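Uncharacterized GST-like proteinprotein (Pseudomonas syringae pv. tomato, PDB 3IC8) is of unknown function but belongs to the glutathione S-transferase-like proteins and may bind glutathione. Local coordinates at residues A[68-73]-A[80-85]. Residues are numbered along the deposited sequence; the frame is centred on the assembly and turned at random.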
ATOM      1  N   LEU A  68       5.450 -31.660  -0.261  1.00 24.73           N
ATOM      2  CA  LEU A  68       4.821 -32.429   0.779  1.00 24.56           C
ATOM      3  C   LEU A  68       4.349 -31.584   1.933  1.00 24.65           C
ATOM      4  O   LEU A  68       3.360 -31.862   2.534  1.00 24.78           O
ATOM      5  CB  LEU A  68       5.759 -33.506   1.274  1.00 24.60           C
ATOM      6  CG  LEU A  68       5.125 -34.565   2.136  1.00 24.01           C
ATOM      7  CD1 LEU A  68       4.299 -35.448   1.312  1.00 23.82           C
ATOM      8  CD2 LEU A  68       6.140 -35.332   2.845  1.00 24.81           C
HETATM    9  N   MSE A  69       5.113 -30.563   2.237  1.00 24.28           N
HETATM   10  CA  MSE A  69       4.855 -29.695   3.344  1.00 25.08           C
HETATM   11  C   MSE A  69       3.528 -29.014   3.152  1.00 25.31           C
HETATM   12  O   MSE A  69       2.798 -28.813   4.083  1.00 25.49           O
HETATM   13  CB  MSE A  69       5.966 -28.674   3.447  1.00 20.00           C
HETATM   14  CG  MSE A  69       5.891 -27.771   4.617  1.00 20.00           C
HETATM   15 SE   MSE A  69       7.173 -26.332   4.620  1.00 20.00          SE
HETATM   16  CE  MSE A  69       6.018 -24.872   4.437  1.00 20.00           C
ATOM     17  N   ALA A  70       3.223 -28.673   1.919  1.00 25.20           N
ATOM     18  CA  ALA A  70       1.977 -28.038   1.606  1.00 25.23           C
ATOM     19  C   ALA A  70       0.806 -28.913   1.921  1.00 25.16           C
ATOM     20  O   ALA A  70      -0.161 -28.458   2.442  1.00 25.21           O
ATOM     21  CB  ALA A  70       1.946 -27.672   0.175  1.00 25.15           C
ATOM     22  N   ARG A  71       0.891 -30.173   1.585  1.00 24.80           N
ATOM     23  CA  ARG A  71      -0.154 -31.095   1.928  1.00 24.95           C
ATOM     24  C   ARG A  71      -0.369 -31.355   3.405  1.00 24.97           C
ATOM     25  O   ARG A  71      -1.463 -31.547   3.819  1.00 24.88           O
ATOM     26  CB  ARG A  71      -0.009 -32.371   1.133  1.00 25.08           C
ATOM     27  CG  ARG A  71      -0.331 -32.118  -0.279  1.00 26.86           C
ATOM     28  CD  ARG A  71      -0.077 -33.247  -1.178  1.00 28.30           C
ATOM     29  NE  ARG A  71      -0.070 -32.794  -2.548  1.00 29.12           N
ATOM     30  CZ  ARG A  71      -1.139 -32.644  -3.298  1.00 28.65           C
ATOM     31  NH1 ARG A  71      -2.316 -32.916  -2.833  1.00 29.49           N
ATOM     32  NH2 ARG A  71      -1.021 -32.234  -4.519  1.00 29.98           N
ATOM     33  N   ARG A  72       0.694 -31.408   4.180  1.00 25.01           N
ATOM     34  CA  ARG A  72       0.613 -31.496   5.612  1.00 25.41           C
ATOM     35  C   ARG A  72      -0.011 -30.270   6.199  1.00 25.19           C
ATOM     36  O   ARG A  72      -0.750 -30.356   7.123  1.00 25.57           O
ATOM     37  CB  ARG A  72       1.977 -31.748   6.211  1.00 25.77           C
ATOM     38  CG  ARG A  72       1.984 -31.891   7.679  1.00 27.19           C
ATOM     39  CD  ARG A  72       0.915 -32.834   8.129  1.00 29.00           C
ATOM     40  NE  ARG A  72       0.837 -32.983   9.569  1.00 27.84           N
ATOM     41  CZ  ARG A  72       0.004 -32.319  10.346  1.00 30.02           C
ATOM     42  NH1 ARG A  72      -0.823 -31.447   9.846  1.00 30.81           N
ATOM     43  NH2 ARG A  72      -0.004 -32.528  11.631  1.00 29.87           N
ATOM     44  N   LEU A  73       0.305 -29.120   5.647  1.00 24.98           N
ATOM     45  CA  LEU A  73      -0.296 -27.879   6.066  1.00 24.84           C
ATOM     46  C   LEU A  73      -1.782 -27.838   5.809  1.00 24.88           C
ATOM     47  O   LEU A  73      -2.536 -27.363   6.606  1.00 24.30           O
ATOM     48  CB  LEU A  73       0.365 -26.716   5.362  1.00 24.25           C
ATOM     49  CG  LEU A  73       1.735 -26.305   5.867  1.00 25.45           C
ATOM     50  CD1 LEU A  73       2.241 -25.103   5.158  1.00 23.58           C
ATOM     51  CD2 LEU A  73       1.773 -26.119   7.356  1.00 23.48           C
ATOM     52  N   PRO A  80      -7.392 -21.001   4.321  1.00 23.84           N
ATOM     53  CA  PRO A  80      -7.534 -21.039   2.879  1.00 23.45           C
ATOM     54  C   PRO A  80      -6.736 -22.160   2.259  1.00 22.99           C
ATOM     55  O   PRO A  80      -5.759 -22.562   2.790  1.00 22.89           O
ATOM     56  CB  PRO A  80      -6.955 -19.706   2.461  1.00 23.28           C
ATOM     57  CG  PRO A  80      -6.011 -19.401   3.444  1.00 22.57           C
ATOM     58  CD  PRO A  80      -6.488 -19.931   4.724  1.00 23.40           C
ATOM     59  N   ALA A  81      -7.168 -22.643   1.119  1.00 22.90           N
ATOM     60  CA  ALA A  81      -6.625 -23.854   0.566  1.00 23.13           C
ATOM     61  C   ALA A  81      -5.563 -23.662  -0.470  1.00 23.16           C
ATOM     62  O   ALA A  81      -5.687 -22.874  -1.366  1.00 23.71           O
ATOM     63  CB  ALA A  81      -7.710 -24.706   0.021  1.00 23.20           C
ATOM     64  N   PHE A  82      -4.511 -24.426  -0.307  1.00 22.52           N
ATOM     65  CA  PHE A  82      -3.501 -24.609  -1.308  1.00 22.45           C
ATOM     66  C   PHE A  82      -4.059 -25.280  -2.530  1.00 23.01           C
ATOM     67  O   PHE A  82      -3.668 -24.969  -3.606  1.00 23.27           O
ATOM     68  CB  PHE A  82      -2.352 -25.429  -0.773  1.00 22.48           C
ATOM     69  CG  PHE A  82      -1.408 -24.666   0.067  1.00 21.20           C
ATOM     70  CD1 PHE A  82      -1.006 -23.432  -0.287  1.00 21.45           C
ATOM     71  CD2 PHE A  82      -0.942 -25.186   1.221  1.00 20.09           C
ATOM     72  CE1 PHE A  82      -0.160 -22.768   0.481  1.00 19.45           C
ATOM     73  CE2 PHE A  82      -0.103 -24.507   1.967  1.00 18.21           C
ATOM     74  CZ  PHE A  82       0.277 -23.306   1.604  1.00 19.94           C
ATOM     75  N   TYR A  83      -4.983 -26.208  -2.375  1.00 23.78           N
ATOM     76  CA  TYR A  83      -5.561 -26.856  -3.532  1.00 23.70           C
ATOM     77  C   TYR A  83      -7.048 -26.754  -3.612  1.00 24.35           C
ATOM     78  O   TYR A  83      -7.738 -27.599  -3.139  1.00 24.98           O
ATOM     79  CB  TYR A  83      -5.204 -28.321  -3.519  1.00 23.52           C
ATOM     80  CG  TYR A  83      -3.761 -28.584  -3.376  1.00 23.57           C
ATOM     81  CD1 TYR A  83      -3.202 -28.720  -2.146  1.00 23.26           C
ATOM     82  CD2 TYR A  83      -2.955 -28.700  -4.471  1.00 23.79           C
ATOM     83  CE1 TYR A  83      -1.924 -28.948  -2.011  1.00 24.05           C
ATOM     84  CE2 TYR A  83      -1.657 -28.939  -4.332  1.00 25.21           C
ATOM     85  CZ  TYR A  83      -1.146 -29.057  -3.094  1.00 24.59           C
ATOM     86  OH  TYR A  83       0.157 -29.301  -2.917  1.00 26.41           O
ATOM     87  N   PRO A  84      -7.537 -25.742  -4.274  1.00 25.20           N
ATOM     88  CA  PRO A  84      -8.953 -25.438  -4.315  1.00 25.89           C
ATOM     89  C   PRO A  84      -9.790 -26.527  -4.939  1.00 26.67           C
ATOM     90  O   PRO A  84      -9.370 -27.096  -5.916  1.00 27.43           O
ATOM     91  CB  PRO A  84      -8.984 -24.224  -5.213  1.00 25.96           C
ATOM     92  CG  PRO A  84      -7.696 -23.733  -5.214  1.00 25.50           C
ATOM     93  CD  PRO A  84      -6.789 -24.819  -5.099  1.00 25.12           C
ATOM     94  N   GLN A  85     -10.972 -26.786  -4.401  1.00 26.97           N
ATOM     95  CA  GLN A  85     -11.781 -27.882  -4.877  1.00 27.70           C
ATOM     96  C   GLN A  85     -12.142 -27.729  -6.326  1.00 27.25           C
ATOM     97  O   GLN A  85     -12.634 -26.717  -6.742  1.00 27.98           O
ATOM     98  CB  GLN A  85     -13.076 -27.962  -4.102  1.00 28.32           C
ATOM     99  CG  GLN A  85     -12.908 -28.234  -2.641  1.00 31.59           C
ATOM    100  CD  GLN A  85     -13.783 -29.350  -2.140  1.00 36.32           C
ATOM    101  OE1 GLN A  85     -13.297 -30.294  -1.538  1.00 39.72           O
ATOM    102  NE2 GLN A  85     -15.077 -29.245  -2.372  1.00 35.59           N
TER
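Arg71 lays its guanidinium flat over one face of the Tyr83 ring, a stacked cation-pi pair that ties the last helix of the thioredoxin-like, glutathione S-transferase N-terminal domain to the linker leading into the all-helical domain. The arginine leaves helix 66-76 with CG beside its backbone N (chi1 -70°) and then runs extended to NE, which carries the chain across the tyrosine at about a right angle. From CB outward, CG is the first atom to meet the ring, 3.9 Å from Tyr83 CE1; NE follows close to the phenol oxygen, and Arg71 CZ settles 3.6 Å from Tyr83 CZ. At the tip, Arg71 NH2 comes closest, 3.4 Å from Tyr83 CE2, while NH1 lies farther off, near Tyr83 CZ. The two planes are tilted by 23°, and Arg71 CZ stands 4.0 Å from the Tyr83 ring centroid, displaced toward the hydroxyl side. The guanidinium probably draws on the ring's pi electrons here, while NE also has a long, weak ion pair with Glu282.

One residue before Tyr83, Phe82 also points toward the helix. Phe82 CD2 lies 4.0 Å from Ala70 CB, and the carbonyl O of Ala70 sits at the ring edge, near its plane, whereas Leu73 CD1 touches the neighbouring ring atom CE2, again at the edge. Phe24 of helix 16-25 and Ile180 of helix 180-193 also pack on this phenylalanine, so the ring sits where both domains meet. Glu74 fixes the linker backbone by accepting from the N atoms of Phe82 and Tyr83. Between the two aromatic residues, Ala70 CB also reaches Tyr83 OH, at 3.9 Å.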